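Local coordinates for 3',5'-cyclic-nucleotide phosphodiesterase 1 (Saccharomyces cerevisiae, PDB 4OJV), which belongs to the class-II cyclic-nucleotide phosphodiesterases of the metallo-hydrolase/oxidoreductase clan and carries two zinc sites built from histidine and aspartate side chains, at residues A[297-308]-A[343-353]. Numbering follows the deposited sequence.
Sequences PIYLINELSNLN and ELRFLAEERNL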
loop_
_atom_site.group_PDB
_atom_site.type_symbol
_atom_site.label_atom_id
_atom_site.label_comp_id
_atom_site.label_asym_id
_atom_site.label_seq_id
_atom_site.Cartn_x
_atom_site.Cartn_y
_atom_site.Cartn_z
ATOM N N PRO A 297 11.966 5.398 22.726
ATOM C CA PRO A 297 11.545 4.876 24.025
ATOM C C PRO A 297 11.605 5.861 25.191
ATOM O O PRO A 297 10.740 5.808 26.064
ATOM C CB PRO A 297 12.483 3.680 24.242
ATOM C CG PRO A 297 12.747 3.206 22.851
ATOM C CD PRO A 297 12.932 4.487 22.084
ATOM N N ILE A 298 12.578 6.768 25.191
ATOM C CA ILE A 298 12.667 7.752 26.265
ATOM C C ILE A 298 11.479 8.716 26.219
ATOM O O ILE A 298 10.903 9.040 27.251
ATOM C CB ILE A 298 14.032 8.494 26.284
ATOM C CG1 ILE A 298 14.127 9.446 27.485
ATOM C CG2 ILE A 298 14.294 9.226 24.973
ATOM C CD1 ILE A 298 13.990 8.759 28.829
ATOM N N TYR A 299 11.082 9.140 25.021
ATOM C CA TYR A 299 9.960 10.057 24.898
ATOM C C TYR A 299 8.626 9.386 25.234
ATOM O O TYR A 299 7.773 9.982 25.905
ATOM C CB TYR A 299 9.930 10.717 23.521
ATOM C CG TYR A 299 11.158 11.565 23.266
ATOM C CD1 TYR A 299 11.334 12.788 23.917
ATOM C CD2 TYR A 299 12.150 11.137 22.386
ATOM C CE1 TYR A 299 12.464 13.563 23.689
ATOM C CE2 TYR A 299 13.284 11.902 22.152
ATOM C CZ TYR A 299 13.434 13.110 22.804
ATOM O OH TYR A 299 14.557 13.866 22.567
ATOM N N LEU A 300 8.447 8.139 24.802
ATOM C CA LEU A 300 7.227 7.425 25.143
ATOM C C LEU A 300 7.152 7.188 26.664
ATOM O O LEU A 300 6.114 7.414 27.283
ATOM C CB LEU A 300 7.100 6.108 24.371
ATOM C CG LEU A 300 5.879 5.248 24.748
ATOM C CD1 LEU A 300 4.560 6.011 24.653
ATOM C CD2 LEU A 300 5.799 3.993 23.895
ATOM N N ILE A 301 8.248 6.728 27.260
ATOM C CA ILE A 301 8.263 6.525 28.710
ATOM C C ILE A 301 8.020 7.842 29.459
ATOM O O ILE A 301 7.311 7.857 30.466
ATOM C CB ILE A 301 9.543 5.789 29.180
ATOM C CG1 ILE A 301 9.537 4.323 28.712
ATOM C CG2 ILE A 301 9.716 5.862 30.701
ATOM C CD1 ILE A 301 8.472 3.437 29.339
ATOM N N ASN A 302 8.548 8.955 28.949
ATOM C CA ASN A 302 8.280 10.253 29.582
ATOM C C ASN A 302 6.794 10.596 29.569
ATOM O O ASN A 302 6.260 11.116 30.555
ATOM C CB ASN A 302 9.074 11.382 28.921
ATOM C CG ASN A 302 10.543 11.369 29.294
ATOM O OD1 ASN A 302 10.969 10.631 30.179
ATOM N ND2 ASN A 302 11.328 12.193 28.613
ATOM N N GLU A 303 6.121 10.305 28.456
ATOM C CA GLU A 303 4.682 10.524 28.363
ATOM C C GLU A 303 3.906 9.644 29.337
ATOM O O GLU A 303 3.012 10.128 30.039
ATOM C CB GLU A 303 4.178 10.340 26.922
ATOM C CG GLU A 303 4.704 11.387 25.939
ATOM C CD GLU A 303 4.436 12.823 26.378
ATOM O OE1 GLU A 303 3.362 13.092 26.959
ATOM O OE2 GLU A 303 5.303 13.693 26.143
ATOM N N LEU A 304 4.260 8.365 29.397
ATOM C CA LEU A 304 3.623 7.447 30.342
ATOM C C LEU A 304 3.902 7.846 31.792
ATOM O O LEU A 304 3.027 7.716 32.648
ATOM C CB LEU A 304 4.039 6.008 30.057
ATOM C CG LEU A 304 3.599 5.446 28.702
ATOM C CD1 LEU A 304 4.272 4.108 28.462
ATOM C CD2 LEU A 304 2.085 5.312 28.632
ATOM N N SER A 305 5.098 8.376 32.049
ATOM C CA SER A 305 5.441 8.898 33.377
ATOM C C SER A 305 4.531 10.077 33.744
ATOM O O SER A 305 4.087 10.193 34.893
ATOM C CB SER A 305 6.905 9.326 33.399
ATOM O OG SER A 305 7.762 8.199 33.405
ATOM N N ASN A 306 4.242 10.947 32.773
ATOM C CA ASN A 306 3.316 12.056 32.988
ATOM C C ASN A 306 1.910 11.561 33.334
ATOM O O ASN A 306 1.285 12.058 34.278
ATOM C CB ASN A 306 3.286 13.008 31.789
ATOM C CG ASN A 306 4.598 13.747 31.591
ATOM O OD1 ASN A 306 5.461 13.779 32.474
ATOM N ND2 ASN A 306 4.754 14.349 30.417
ATOM N N LEU A 307 1.418 10.568 32.594
ATOM C CA LEU A 307 0.137 9.956 32.916
ATOM C C LEU A 307 0.155 9.353 34.325
ATOM O O LEU A 307 -0.803 9.507 35.088
ATOM C CB LEU A 307 -0.228 8.889 31.877
ATOM C CG LEU A 307 -1.544 8.142 32.141
ATOM C CD1 LEU A 307 -2.745 9.081 32.178
ATOM C CD2 LEU A 307 -1.750 7.045 31.107
ATOM N N ASN A 308 1.247 8.673 34.654
ATOM C CA ASN A 308 1.430 8.093 35.980
ATOM C C ASN A 308 1.332 9.140 37.092
ATOM O O ASN A 308 0.638 8.929 38.091
ATOM C CB ASN A 308 2.768 7.373 36.048
ATOM C CG ASN A 308 2.962 6.637 37.351
ATOM O OD1 ASN A 308 2.093 5.878 37.774
ATOM N ND2 ASN A 308 4.113 6.839 37.983
ATOM N N GLU A 343 14.072 -1.806 25.483
ATOM C CA GLU A 343 14.358 -0.452 25.945
ATOM C C GLU A 343 13.204 0.132 26.744
ATOM O O GLU A 343 13.410 0.744 27.800
ATOM C CB GLU A 343 14.757 0.453 24.772
ATOM C CG GLU A 343 16.108 0.058 24.188
ATOM C CD GLU A 343 16.507 0.836 22.948
ATOM O OE1 GLU A 343 15.654 1.487 22.306
ATOM O OE2 GLU A 343 17.704 0.798 22.600
ATOM N N LEU A 344 11.981 -0.075 26.261
ATOM C CA LEU A 344 10.804 0.403 26.983
ATOM C C LEU A 344 10.651 -0.279 28.342
ATOM O O LEU A 344 10.374 0.388 29.347
ATOM C CB LEU A 344 9.537 0.203 26.153
ATOM C CG LEU A 344 9.350 1.142 24.961
ATOM C CD1 LEU A 344 8.219 0.642 24.076
ATOM C CD2 LEU A 344 9.080 2.566 25.401
ATOM N N ARG A 345 10.832 -1.593 28.375
ATOM C CA ARG A 345 10.711 -2.337 29.633
ATOM C C ARG A 345 11.786 -1.915 30.636
ATOM O O ARG A 345 11.504 -1.767 31.834
ATOM C CB ARG A 345 10.749 -3.840 29.380
ATOM C CG ARG A 345 9.467 -4.362 28.758
ATOM C CD ARG A 345 9.577 -5.837 28.433
ATOM N NE ARG A 345 8.306 -6.363 27.938
ATOM C CZ ARG A 345 8.167 -7.514 27.290
ATOM N NH1 ARG A 345 9.222 -8.275 27.030
ATOM N NH2 ARG A 345 6.966 -7.906 26.884
ATOM N N PHE A 346 13.001 -1.697 30.135
ATOM C CA PHE A 346 14.101 -1.244 30.989
ATOM C C PHE A 346 13.800 0.135 31.573
ATOM O O PHE A 346 13.951 0.355 32.781
ATOM C CB PHE A 346 15.422 -1.221 30.213
ATOM C CG PHE A 346 16.589 -0.720 31.023
ATOM C CD1 PHE A 346 16.873 0.642 31.090
ATOM C CD2 PHE A 346 17.401 -1.609 31.721
ATOM C CE1 PHE A 346 17.942 1.110 31.841
ATOM C CE2 PHE A 346 18.476 -1.145 32.471
ATOM C CZ PHE A 346 18.741 0.214 32.531
ATOM N N LEU A 347 13.366 1.063 30.725
ATOM C CA LEU A 347 13.094 2.426 31.158
ATOM C C LEU A 347 11.889 2.500 32.093
ATOM O O LEU A 347 11.886 3.291 33.038
ATOM C CB LEU A 347 12.928 3.371 29.963
ATOM C CG LEU A 347 14.192 3.694 29.157
ATOM C CD1 LEU A 347 13.824 4.343 27.829
ATOM C CD2 LEU A 347 15.159 4.578 29.942
ATOM N N ALA A 348 10.886 1.659 31.852
ATOM C CA ALA A 348 9.728 1.594 32.738
ATOM C C ALA A 348 10.142 1.128 34.139
ATOM O O ALA A 348 9.689 1.694 35.140
ATOM C CB ALA A 348 8.641 0.698 32.160
ATOM N N GLU A 349 11.001 0.110 34.197
ATOM C CA GLU A 349 11.527 -0.409 35.468
ATOM C C GLU A 349 12.362 0.646 36.192
ATOM O O GLU A 349 12.238 0.807 37.404
ATOM C CB GLU A 349 12.352 -1.680 35.237
ATOM C CG GLU A 349 12.817 -2.385 36.509
ATOM C CD GLU A 349 11.781 -3.348 37.056
ATOM O OE1 GLU A 349 11.554 -4.404 36.427
ATOM O OE2 GLU A 349 11.206 -3.058 38.126
ATOM N N GLU A 350 13.201 1.356 35.440
ATOM C CA GLU A 350 14.058 2.419 35.979
ATOM C C GLU A 350 13.224 3.574 36.542
ATOM O O GLU A 350 13.583 4.167 37.567
ATOM C CB GLU A 350 15.011 2.913 34.883
ATOM C CG GLU A 350 15.961 4.030 35.287
ATOM C CD GLU A 350 16.960 4.343 34.190
ATOM O OE1 GLU A 350 17.977 3.624 34.087
ATOM O OE2 GLU A 350 16.724 5.305 33.430
ATOM N N ARG A 351 12.106 3.865 35.880
ATOM C CA ARG A 351 11.183 4.932 36.284
ATOM C C ARG A 351 10.116 4.470 37.282
ATOM O O ARG A 351 9.223 5.247 37.633
ATOM C CB ARG A 351 10.494 5.546 35.059
ATOM C CG ARG A 351 11.402 6.336 34.131
ATOM C CD ARG A 351 11.684 7.730 34.666
ATOM N NE ARG A 351 12.526 8.490 33.747
ATOM C CZ ARG A 351 12.064 9.242 32.751
ATOM N NH1 ARG A 351 10.757 9.348 32.534
ATOM N NH2 ARG A 351 12.914 9.894 31.970
ATOM N N ASN A 352 10.207 3.212 37.717
ATOM C CA ASN A 352 9.250 2.618 38.666
ATOM C C ASN A 352 7.781 2.865 38.294
ATOM O O ASN A 352 7.019 3.436 39.066
ATOM C CB ASN A 352 9.535 3.068 40.116
ATOM C CG ASN A 352 10.858 2.544 40.652
ATOM O OD1 ASN A 352 11.927 2.883 40.145
ATOM N ND2 ASN A 352 10.790 1.729 41.702
ATOM N N LEU A 353 7.392 2.431 37.099
ATOM C CA LEU A 353 6.013 2.608 36.631
ATOM C C LEU A 353 5.088 1.452 37.035
ATOM O O LEU A 353 3.924 1.393 36.625
ATOM C CB LEU A 353 5.973 2.835 35.107
ATOM C CG LEU A 353 6.669 4.099 34.595
ATOM C CD1 LEU A 353 6.617 4.143 33.077
ATOM C CD2 LEU A 353 6.053 5.367 35.177
#
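P297, in the first turn of helix 297-311, packs against two leucines of helix 336-350: its CB lies 3.8 Å from CD2 of L344 and a similar distance from L347 CD1, while OE1 of E343, hydrogen-bonded to the backbone N of L284, passes beside its CG. I298 sends CD1 to R351 NH2 (3.5 Å), a methyl beside a guanidinium. L300 CD2 meets L344 CD2 (3.9 Å), the two side chains crossing at about a right angle. I301 gives up the largest area on its helix to the partner segment, 94 Å²: CG1 presses on L347 CB (3.7 Å), CD1 reaches A348 CB and, with CG2 anti to the backbone N, that methyl lies against R351 CG. Both helices flank a mixed sheet of the metallo-hydrolase/oxidoreductase fold, where L344 touches V324 of strand 321-325, and their segments cross at -42°. N302 then adds a polar clasp: OD1 accepts from both NH1 and NH2 of R351, each at 2.7 Å, with amide and guanidinium planes only 9° apart. L304 rests on V322 of the same strand. S305 OG donates to I301 O and takes a weak bond from R351 NH1 (3.3 Å). Past the Schellman motif at N352, L353 CD2 fits against S305 OG and N308 ND2 (3.7 Å from the latter).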